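Side-chain contacts in esterase (Sinorhizobium meliloti 1021, PDB 4TX1), which is an SGNH-family hydrolase, a carbohydrate acetylesterase that probably cleaves acetyl and aryl esters: residues A79-L82 against P83-H87; K117-E120 against R121-N124; G185-G189 against G190-R194; R213-E216 against P217-R220. All coordinates share one frame; numbering follows the deposited sequence.

Interaction 1: residues A79-L82 against P83-H87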
loop_
_atom_site.group_PDB
_atom_site.type_symbol
_atom_site.label_atom_id
_atom_site.label_comp_id
_atom_site.label_asym_id
_atom_site.label_seq_id
_atom_site.Cartn_x
_atom_site.Cartn_y
_atom_site.Cartn_z
ATOM N N ALA A 79 3.386 8.706 -10.957
ATOM C CA ALA A 79 3.919 7.439 -11.405
ATOM C C ALA A 79 3.091 6.265 -10.915
ATOM O O ALA A 79 2.916 5.289 -11.637
ATOM C CB ALA A 79 5.349 7.305 -10.939
ATOM N N ARG A 80 2.584 6.308 -9.696
ATOM C CA ARG A 80 1.765 5.199 -9.177
ATOM C C ARG A 80 0.467 5.023 -9.940
ATOM O O ARG A 80 0.018 3.920 -10.173
ATOM C CB ARG A 80 1.496 5.352 -7.657
ATOM C CG ARG A 80 0.727 4.111 -7.125
ATOM C CD ARG A 80 0.984 4.058 -5.572
ATOM N NE ARG A 80 0.726 5.379 -4.969
ATOM C CZ ARG A 80 1.508 6.030 -4.183
ATOM N NH1 ARG A 80 2.671 5.450 -3.726
ATOM N NH2 ARG A 80 1.109 7.240 -3.751
ATOM N N VAL A 81 -0.135 6.149 -10.338
ATOM C CA VAL A 81 -1.388 6.215 -11.030
ATOM C C VAL A 81 -1.265 5.911 -12.528
ATOM O O VAL A 81 -2.202 5.400 -13.169
ATOM C CB VAL A 81 -2.147 7.478 -10.704
ATOM C CG1 VAL A 81 -3.410 7.647 -11.591
ATOM C CG2 VAL A 81 -2.480 7.492 -9.206
ATOM N N LEU A 82 -0.143 6.240 -13.102
ATOM C CA LEU A 82 -0.131 6.279 -14.581
ATOM C C LEU A 82 -0.438 4.942 -15.266
ATOM O O LEU A 82 -1.221 4.919 -16.183
ATOM C CB LEU A 82 1.226 6.791 -15.067
ATOM C CG LEU A 82 1.433 6.825 -16.583
ATOM C CD1 LEU A 82 0.451 7.786 -17.236
ATOM C CD2 LEU A 82 2.866 7.204 -16.923
ATOM N N PRO A 83 0.111 3.774 -14.746
ATOM C CA PRO A 83 -0.251 2.521 -15.410
ATOM C C PRO A 83 -1.738 2.277 -15.566
ATOM O O PRO A 83 -2.173 1.826 -16.618
ATOM C CB PRO A 83 0.438 1.459 -14.557
ATOM C CG PRO A 83 1.601 2.147 -13.953
ATOM C CD PRO A 83 1.045 3.556 -13.630
ATOM N N THR A 84 -2.529 2.563 -14.542
ATOM C CA THR A 84 -3.957 2.415 -14.577
ATOM C C THR A 84 -4.591 3.344 -15.607
ATOM O O THR A 84 -5.477 2.898 -16.375
ATOM C CB THR A 84 -4.550 2.714 -13.222
ATOM O OG1 THR A 84 -3.990 1.738 -12.282
ATOM C CG2 THR A 84 -6.073 2.627 -13.214
ATOM N N VAL A 85 -4.078 4.566 -15.740
ATOM C CA VAL A 85 -4.539 5.504 -16.777
ATOM C C VAL A 85 -4.184 5.049 -18.193
ATOM O O VAL A 85 -5.030 5.023 -19.107
ATOM C CB VAL A 85 -4.032 6.890 -16.443
ATOM C CG1 VAL A 85 -4.462 7.930 -17.504
ATOM C CG2 VAL A 85 -4.638 7.302 -15.089
ATOM N N LEU A 86 -2.955 4.565 -18.356
ATOM C CA LEU A 86 -2.533 4.049 -19.686
ATOM C C LEU A 86 -3.429 2.884 -20.107
ATOM O O LEU A 86 -3.903 2.746 -21.233
ATOM C CB LEU A 86 -1.110 3.603 -19.604
ATOM C CG LEU A 86 -0.028 4.654 -19.441
ATOM C CD1 LEU A 86 1.349 4.027 -19.223
ATOM C CD2 LEU A 86 0.054 5.738 -20.575
ATOM N N HIS A 87 -3.702 2.034 -19.155
ATOM C CA HIS A 87 -4.440 0.837 -19.414
ATOM C C HIS A 87 -5.895 1.111 -19.767
ATOM O O HIS A 87 -6.458 0.431 -20.604
ATOM C CB HIS A 87 -4.343 -0.151 -18.213
ATOM C CG HIS A 87 -4.317 -1.602 -18.608
ATOM N ND1 HIS A 87 -3.184 -2.239 -19.128
ATOM C CD2 HIS A 87 -5.268 -2.544 -18.469
ATOM C CE1 HIS A 87 -3.484 -3.517 -19.328
ATOM N NE2 HIS A 87 -4.721 -3.738 -18.934
HETATM O O HOH W 1 -1.491 2.284 -11.601
#

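Interaction 2: residues K117-E120 against R121-N124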
loop_
_atom_site.group_PDB
_atom_site.type_symbol
_atom_site.label_atom_id
_atom_site.label_comp_id
_atom_site.label_asym_id
_atom_site.label_seq_id
_atom_site.Cartn_x
_atom_site.Cartn_y
_atom_site.Cartn_z
ATOM N N LYS A 117 13.774 13.778 -13.035
ATOM C CA LYS A 117 13.847 12.348 -12.726
ATOM C C LYS A 117 12.469 11.699 -12.682
ATOM O O LYS A 117 12.315 10.552 -13.082
ATOM C CB LYS A 117 14.553 12.128 -11.417
ATOM C CG LYS A 117 16.020 12.471 -11.477
ATOM C CD LYS A 117 16.800 11.676 -12.549
ATOM C CE LYS A 117 16.856 10.204 -12.264
ATOM N NZ LYS A 117 17.612 9.396 -13.333
ATOM N N GLY A 118 11.476 12.417 -12.146
ATOM C CA GLY A 118 10.100 11.893 -12.127
ATOM C C GLY A 118 9.579 11.751 -13.558
ATOM O O GLY A 118 8.927 10.745 -13.913
ATOM N N ILE A 119 9.818 12.755 -14.428
ATOM C CA ILE A 119 9.371 12.587 -15.820
ATOM C C ILE A 119 10.031 11.386 -16.486
ATOM O O ILE A 119 9.379 10.641 -17.235
ATOM C CB ILE A 119 9.678 13.869 -16.651
ATOM C CG1 ILE A 119 8.888 15.094 -16.108
ATOM C CG2 ILE A 119 9.354 13.643 -18.130
ATOM C CD1 ILE A 119 7.373 15.010 -16.209
ATOM N N GLU A 120 11.308 11.201 -16.206
ATOM C CA GLU A 120 12.032 10.027 -16.661
ATOM C C GLU A 120 11.359 8.719 -16.298
ATOM O O GLU A 120 11.194 7.810 -17.115
ATOM C CB GLU A 120 13.473 10.095 -16.262
ATOM C CG GLU A 120 14.325 8.941 -16.791
ATOM C CD GLU A 120 15.777 9.116 -16.430
ATOM O OE1 GLU A 120 16.601 8.577 -17.163
ATOM O OE2 GLU A 120 16.129 9.745 -15.433
ATOM N N ARG A 121 10.923 8.653 -15.068
ATOM C CA ARG A 121 10.196 7.478 -14.626
ATOM C C ARG A 121 8.866 7.303 -15.396
ATOM O O ARG A 121 8.568 6.236 -15.790
ATOM C CB ARG A 121 9.944 7.539 -13.134
ATOM C CG ARG A 121 9.061 6.435 -12.634
ATOM C CD ARG A 121 9.734 5.091 -12.661
ATOM N NE ARG A 121 8.966 4.129 -11.916
ATOM C CZ ARG A 121 8.767 2.889 -12.270
ATOM N NH1 ARG A 121 9.273 2.425 -13.372
ATOM N NH2 ARG A 121 8.004 2.160 -11.519
ATOM N N LEU A 122 8.107 8.390 -15.578
ATOM C CA LEU A 122 6.889 8.340 -16.315
ATOM C C LEU A 122 7.145 7.850 -17.744
ATOM O O LEU A 122 6.394 7.054 -18.283
ATOM C CB LEU A 122 6.145 9.689 -16.304
ATOM C CG LEU A 122 5.757 10.200 -14.907
ATOM C CD1 LEU A 122 5.053 11.564 -15.070
ATOM C CD2 LEU A 122 4.865 9.245 -14.129
ATOM N N VAL A 123 8.209 8.365 -18.365
ATOM C CA VAL A 123 8.503 7.929 -19.750
ATOM C C VAL A 123 8.693 6.422 -19.740
ATOM O O VAL A 123 8.187 5.710 -20.605
ATOM C CB VAL A 123 9.742 8.668 -20.331
ATOM C CG1 VAL A 123 10.108 8.026 -21.681
ATOM C CG2 VAL A 123 9.370 10.164 -20.444
ATOM N N ASN A 124 9.503 5.938 -18.815
ATOM C CA ASN A 124 9.774 4.478 -18.760
ATOM C C ASN A 124 8.515 3.627 -18.495
ATOM O O ASN A 124 8.399 2.527 -19.031
ATOM C CB ASN A 124 10.841 4.198 -17.690
ATOM C CG ASN A 124 12.239 4.643 -18.163
ATOM O OD1 ASN A 124 12.614 4.390 -19.349
ATOM N ND2 ASN A 124 12.976 5.332 -17.304
HETATM O O HOH W 2 15.753 6.075 -18.445
#

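Interaction 3: residues G185-G189 against G190-R194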
loop_
_atom_site.group_PDB
_atom_site.type_symbol
_atom_site.label_atom_id
_atom_site.label_comp_id
_atom_site.label_asym_id
_atom_site.label_seq_id
_atom_site.Cartn_x
_atom_site.Cartn_y
_atom_site.Cartn_z
ATOM N N GLY A 185 9.460 13.904 -27.860
ATOM C CA GLY A 185 9.267 15.318 -28.203
ATOM C C GLY A 185 9.363 16.201 -26.991
ATOM O O GLY A 185 9.163 15.742 -25.830
ATOM N N PHE A 186 9.600 17.480 -27.249
ATOM C CA PHE A 186 9.652 18.513 -26.230
ATOM C C PHE A 186 8.879 19.757 -26.651
ATOM O O PHE A 186 8.945 20.206 -27.828
ATOM C CB PHE A 186 11.093 18.892 -25.873
ATOM C CG PHE A 186 11.188 20.037 -24.916
ATOM C CD1 PHE A 186 10.829 19.895 -23.559
ATOM C CD2 PHE A 186 11.574 21.293 -25.341
ATOM C CE1 PHE A 186 10.819 20.962 -22.724
ATOM C CE2 PHE A 186 11.552 22.389 -24.481
ATOM C CZ PHE A 186 11.232 22.218 -23.149
ATOM N N PHE A 187 8.189 20.368 -25.713
ATOM C CA PHE A 187 7.699 21.740 -25.929
ATOM C C PHE A 187 7.840 22.499 -24.639
ATOM O O PHE A 187 7.413 21.985 -23.566
ATOM C CB PHE A 187 6.261 21.696 -26.364
ATOM C CG PHE A 187 5.695 23.057 -26.738
ATOM C CD1 PHE A 187 6.019 23.629 -27.972
ATOM C CD2 PHE A 187 4.836 23.721 -25.891
ATOM C CE1 PHE A 187 5.492 24.877 -28.320
ATOM C CE2 PHE A 187 4.324 24.983 -26.221
ATOM C CZ PHE A 187 4.644 25.546 -27.450
ATOM N N ASP A 188 8.259 23.757 -24.710
ATOM C CA ASP A 188 8.280 24.631 -23.534
ATOM C C ASP A 188 6.954 25.375 -23.398
ATOM O O ASP A 188 6.670 26.294 -24.191
ATOM C CB ASP A 188 9.419 25.663 -23.598
ATOM C CG ASP A 188 9.456 26.565 -22.379
ATOM O OD1 ASP A 188 8.720 26.337 -21.394
ATOM O OD2 ASP A 188 10.242 27.490 -22.393
ATOM N N GLY A 189 6.072 24.959 -22.446
ATOM C CA GLY A 189 4.807 25.638 -22.241
ATOM C C GLY A 189 4.967 27.111 -21.940
ATOM O O GLY A 189 4.089 27.890 -22.265
ATOM N N GLY A 190 6.096 27.480 -21.335
ATOM C CA GLY A 190 6.351 28.804 -20.890
ATOM C C GLY A 190 6.676 29.717 -22.066
ATOM O O GLY A 190 6.646 30.974 -21.936
ATOM N N SER A 191 6.928 29.113 -23.216
ATOM C CA SER A 191 7.162 29.855 -24.479
ATOM C C SER A 191 5.906 30.499 -25.052
ATOM O O SER A 191 6.003 31.484 -25.820
ATOM C CB SER A 191 7.770 28.931 -25.540
ATOM O OG SER A 191 6.858 28.100 -26.208
ATOM N N VAL A 192 4.744 30.045 -24.633
ATOM C CA VAL A 192 3.476 30.551 -25.147
ATOM C C VAL A 192 2.514 31.072 -24.075
ATOM O O VAL A 192 1.452 31.634 -24.399
ATOM C CB VAL A 192 2.780 29.557 -26.045
ATOM C CG1 VAL A 192 3.594 29.227 -27.343
ATOM C CG2 VAL A 192 2.480 28.237 -25.265
ATOM N N ALA A 193 2.824 30.829 -22.803
ATOM C CA ALA A 193 1.901 31.050 -21.676
ATOM C C ALA A 193 2.656 31.420 -20.442
ATOM O O ALA A 193 3.859 31.135 -20.281
ATOM C CB ALA A 193 0.981 29.811 -21.412
ATOM N N ARG A 194 2.000 32.156 -19.554
ATOM C CA ARG A 194 2.528 32.475 -18.296
ATOM C C ARG A 194 1.500 32.273 -17.174
ATOM O O ARG A 194 0.286 32.310 -17.386
ATOM C CB ARG A 194 3.040 33.922 -18.199
ATOM C CG ARG A 194 1.932 34.888 -18.422
ATOM C CD ARG A 194 2.476 36.295 -18.661
ATOM N NE ARG A 194 3.245 36.874 -17.562
ATOM C CZ ARG A 194 3.913 38.038 -17.603
ATOM N NH1 ARG A 194 3.847 38.833 -18.662
ATOM N NH2 ARG A 194 4.573 38.442 -16.538
#

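Interaction 4: residues R213-E216 against P217-R220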
loop_
_atom_site.group_PDB
_atom_site.type_symbol
_atom_site.label_atom_id
_atom_site.label_comp_id
_atom_site.label_asym_id
_atom_site.label_seq_id
_atom_site.Cartn_x
_atom_site.Cartn_y
_atom_site.Cartn_z
ATOM N N ARG A 213 -3.085 25.854 -28.051
ATOM C CA ARG A 213 -2.783 26.335 -29.451
ATOM C C ARG A 213 -1.343 26.152 -29.786
ATOM O O ARG A 213 -0.998 25.694 -30.886
ATOM C CB ARG A 213 -3.080 27.837 -29.617
ATOM C CG ARG A 213 -4.535 28.146 -29.689
ATOM C CD ARG A 213 -4.629 29.534 -30.325
ATOM N NE ARG A 213 -3.995 30.442 -29.411
ATOM C CZ ARG A 213 -4.645 31.026 -28.420
ATOM N NH1 ARG A 213 -5.944 30.827 -28.309
ATOM N NH2 ARG A 213 -4.000 31.854 -27.585
ATOM N N GLY A 214 -0.479 26.480 -28.835
ATOM C CA GLY A 214 0.937 26.304 -28.960
ATOM C C GLY A 214 1.427 24.897 -29.238
ATOM O O GLY A 214 2.435 24.719 -29.924
ATOM N N LEU A 215 0.721 23.890 -28.699
ATOM C CA LEU A 215 1.120 22.477 -28.912
ATOM C C LEU A 215 0.713 21.899 -30.242
ATOM O O LEU A 215 1.206 20.879 -30.667
ATOM C CB LEU A 215 0.518 21.654 -27.767
ATOM C CG LEU A 215 1.173 21.824 -26.423
ATOM C CD1 LEU A 215 0.314 21.275 -25.274
ATOM C CD2 LEU A 215 2.537 21.140 -26.385
ATOM N N GLU A 216 -0.169 22.581 -30.971
ATOM C CA GLU A 216 -0.736 21.946 -32.167
ATOM C C GLU A 216 0.347 21.499 -33.186
ATOM O O GLU A 216 0.263 20.397 -33.655
ATOM C CB GLU A 216 -1.802 22.825 -32.834
ATOM C CG GLU A 216 -2.147 22.267 -34.186
ATOM C CD GLU A 216 -3.062 23.137 -35.018
ATOM O OE1 GLU A 216 -3.611 22.602 -35.983
ATOM O OE2 GLU A 216 -3.292 24.300 -34.686
ATOM N N PRO A 217 1.337 22.354 -33.510
ATOM C CA PRO A 217 2.315 21.967 -34.527
ATOM C C PRO A 217 3.155 20.757 -34.145
ATOM O O PRO A 217 3.308 19.883 -34.971
ATOM C CB PRO A 217 3.189 23.211 -34.672
ATOM C CG PRO A 217 2.259 24.338 -34.373
ATOM C CD PRO A 217 1.495 23.786 -33.158
ATOM N N VAL A 218 3.683 20.706 -32.898
ATOM C CA VAL A 218 4.500 19.582 -32.467
ATOM C C VAL A 218 3.623 18.347 -32.322
ATOM O O VAL A 218 4.046 17.244 -32.678
ATOM C CB VAL A 218 5.313 19.924 -31.209
ATOM C CG1 VAL A 218 4.408 20.032 -29.992
ATOM C CG2 VAL A 218 6.400 18.895 -30.965
ATOM N N VAL A 219 2.380 18.513 -31.893
ATOM C CA VAL A 219 1.445 17.396 -31.852
ATOM C C VAL A 219 1.128 16.817 -33.227
ATOM O O VAL A 219 1.252 15.650 -33.419
ATOM C CB VAL A 219 0.181 17.708 -31.045
ATOM C CG1 VAL A 219 -0.832 16.621 -31.195
ATOM C CG2 VAL A 219 0.558 17.909 -29.606
ATOM N N ARG A 220 0.769 17.649 -34.188
ATOM C CA ARG A 220 0.792 17.139 -35.546
ATOM C C ARG A 220 2.125 16.525 -35.975
ATOM O O ARG A 220 2.161 15.441 -36.432
ATOM C CB ARG A 220 0.420 18.259 -36.519
ATOM C CG ARG A 220 -1.012 18.751 -36.381
ATOM C CD ARG A 220 -1.405 19.813 -37.395
ATOM N NE ARG A 220 -2.779 20.269 -37.207
ATOM C CZ ARG A 220 -3.844 19.641 -37.685
ATOM N NH1 ARG A 220 -3.699 18.521 -38.384
ATOM N NH2 ARG A 220 -5.058 20.128 -37.467
HETATM O O HOH W 3 4.235 23.077 -31.266
#

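Interaction 1: residues A79-L82 against P83-H87
Ala79 meets Pro83 one turn further along helix 78-89, at a proline kink. The ring nitrogen of Pro83 has no hydrogen to offer, so the carbonyl of Ala79 faces ring carbon instead, its O 3.2 Å from Pro83 CD. At Arg80 a water stands between the turns: it donates to Arg80 O at 2.6 Å and hydrogen-bonds Thr84 OG1, also at 2.6 Å. Thr84 OG1 further bonds the backbone N of Asp75 of a second subunit, while the guanidinium of Arg80 makes salt bridges to Asp68 and Asp75 of its own chain. Regular helix bonding resumes at Val81, whose O accepts from Val85 N at 3.3 Å. Its CG1, anti to the backbone N (chi1 172°), packs 3.7 Å from Val85 CG2, and the compact branched chains fit against strand 14-20, Val81 on Tyr19 and Val85 on Leu17. Leu82 is buried between that strand, strand 94-98 and helix 112-127. Its O receives Leu86 N at 2.8 Å, and its side chain slants across that of Leu86, with Leu82 CG 3.8 Å from Leu86 CD1 and Leu82 CD1 3.9 Å from Leu86 CD2.

Interaction 2: residues K117-E120 against R121-N124
The amphipathic helix 112-127 carries this contact, with Ile119 meeting Leu122 and Val123 on its buried side and Glu120 lying beside Asn124 on its more polar side. Four consecutive i to i+4 backbone bonds run through it, from Arg121 N to Lys117 O through to Asn124 N to Glu120 O, and keep the turns regular. Two branches of Ile119 meet the next turn: its CG2 is 4.2 Å from Val123 CG2, and its CD1 is 4.3 Å from Leu122 CD1. Val123 CG2 also presses against the backbone, 3.2 Å from Ile119 O.

On the polar side, Glu120 starts with CG anti to its backbone nitrogen (chi1 -176°) and runs on extended, which carries the carboxylate out alongside the amide of Asn124. The two side chains run side by side in the same direction, their carboxylate and amide planes 29° apart. They are joined through a water, which donates to Glu120 OE1 at 2.9 Å and accepts from Asn124 ND2 at 3.1 Å. The other oxygen, OE2, is held by Lys117 NZ at 2.6 Å in a salt bridge on its syn side, the ammonium 31° out of the carboxylate plane. Both carboxylate oxygens are thus engaged, which should limit rotation of the group.

Arg121 reaches a third subunit, where its NE bonds His70 O. Around the helix, Leu122 rests on Ala79 and Leu82 of helix 78-89, Val123 on Ile141 and Ile143 of strand 140-145, and Ile119 on Tyr175 and Leu178 of helix 171-182.

Interaction 3: residues G185-G189 against G190-R194
Strand 185-188 ends at Asp188 and the chain turns at once: the torsions of Gly189 and Gly190 are those of a type I turn, closed by Ser191 N to Asp188 O at 3.0 Å, and Val192 N bonds Gly189 O at 3.3 Å. Asp188 O is gripped twice, because Ser191 OG also donates to it at 2.7 Å, arriving nearly in line with the carbonyl while Ser191 N sits above its plane. The hydroxyl gets there because chi1 of Ser191 is 80°, placing OG between its backbone N and carbonyl carbon.

The carboxylate of Asp188 bends over the turn, its OD1 accepting from Gly190 N at 2.9 Å, with the donor 61° out of the carboxylate plane. This is an Asx turn, which aspartate's short chain allows. OD1 also bonds Ser145 OG on the adjacent strand. A leucine here would probably leave Gly190 N and Ser145 OG without this shared acceptor and weaken the start of the turn. The Phe187 and Val192 side chains cross at about a right angle, the ring edge meeting the valine methyls: Phe187 CZ is 3.8 Å from Val192 CG1, and Phe187 CE2 is 3.9 Å from Val192 CG2, which lies in the ring plane.

An Asx turn superposed on a type I turn thus ends the last strand of the parallel sheet and opens the loop that, as in other SGNH hydrolases, probably carries the catalytic Asp199 and His202.

Interaction 4: residues R213-E216 against P217-R220
A surface salt bridge between Glu216 and Arg220, one turn apart, marks the polar side of helix 205-223, while Leu215 and Val219 face inwards. Both side chains run the same way. Glu216 is extended with CG anti to the backbone N (chi1 169°), and Arg220 is straight from CG to NE, which brings the carboxylate and the guanidinium alongside each other. Arg220 NE donates to Glu216 OE1 at 2.8 Å, with the oxygen only 3° out of the guanidinium plane and using its anti lone pair; NH2 adds a weak bond to the same OE1 at 3.2 Å. The carboxylate and guanidinium planes are 47° apart. Arg220 NH2 also makes a weak bond to Ala48 O on helix 41-49. A leucine in place of Arg220 would probably leave the Glu216 carboxylate without its charged mate and free to turn, and lose the weak tie to Ala48 O.

Pro217 can give no N-H to the preceding turn and kinks the helix. A water spans the break, donating to Gly214 O at 2.8 Å and accepting from Val218 N at 2.9 Å. Regular bonding returns with Val219 N to Leu215 O at 2.9 Å, and Leu215 CB lies 4.2 Å from Val219 CG2, against Leu142 of strand 140-145. It is an i to i+4 salt bridge on a kinked amphipathic helix packed against the parallel sheet of an SGNH α/β/α fold.

Interactions 1 and 2 belong to neighbouring helices, 78-89 and 112-127, which pack directly on each other; interaction 1 is the more buried. Interactions 3 and 4 also meet, where Phe187 packs on Gly214 and Leu215, joining the last strand to the last helix, about 24 Å between centres from interaction 1. Interactions 1 and 4 both bridge a proline break with water, yet the first is mainly apolar while the second carries an ion pair at the surface. Interaction 2 combines an apolar inner side with a salt bridge and water outside. Interaction 3 alone lies outside a helix, and there polar side chains bond the backbone of a turn. Interactions 1 and 2 also reach other subunits.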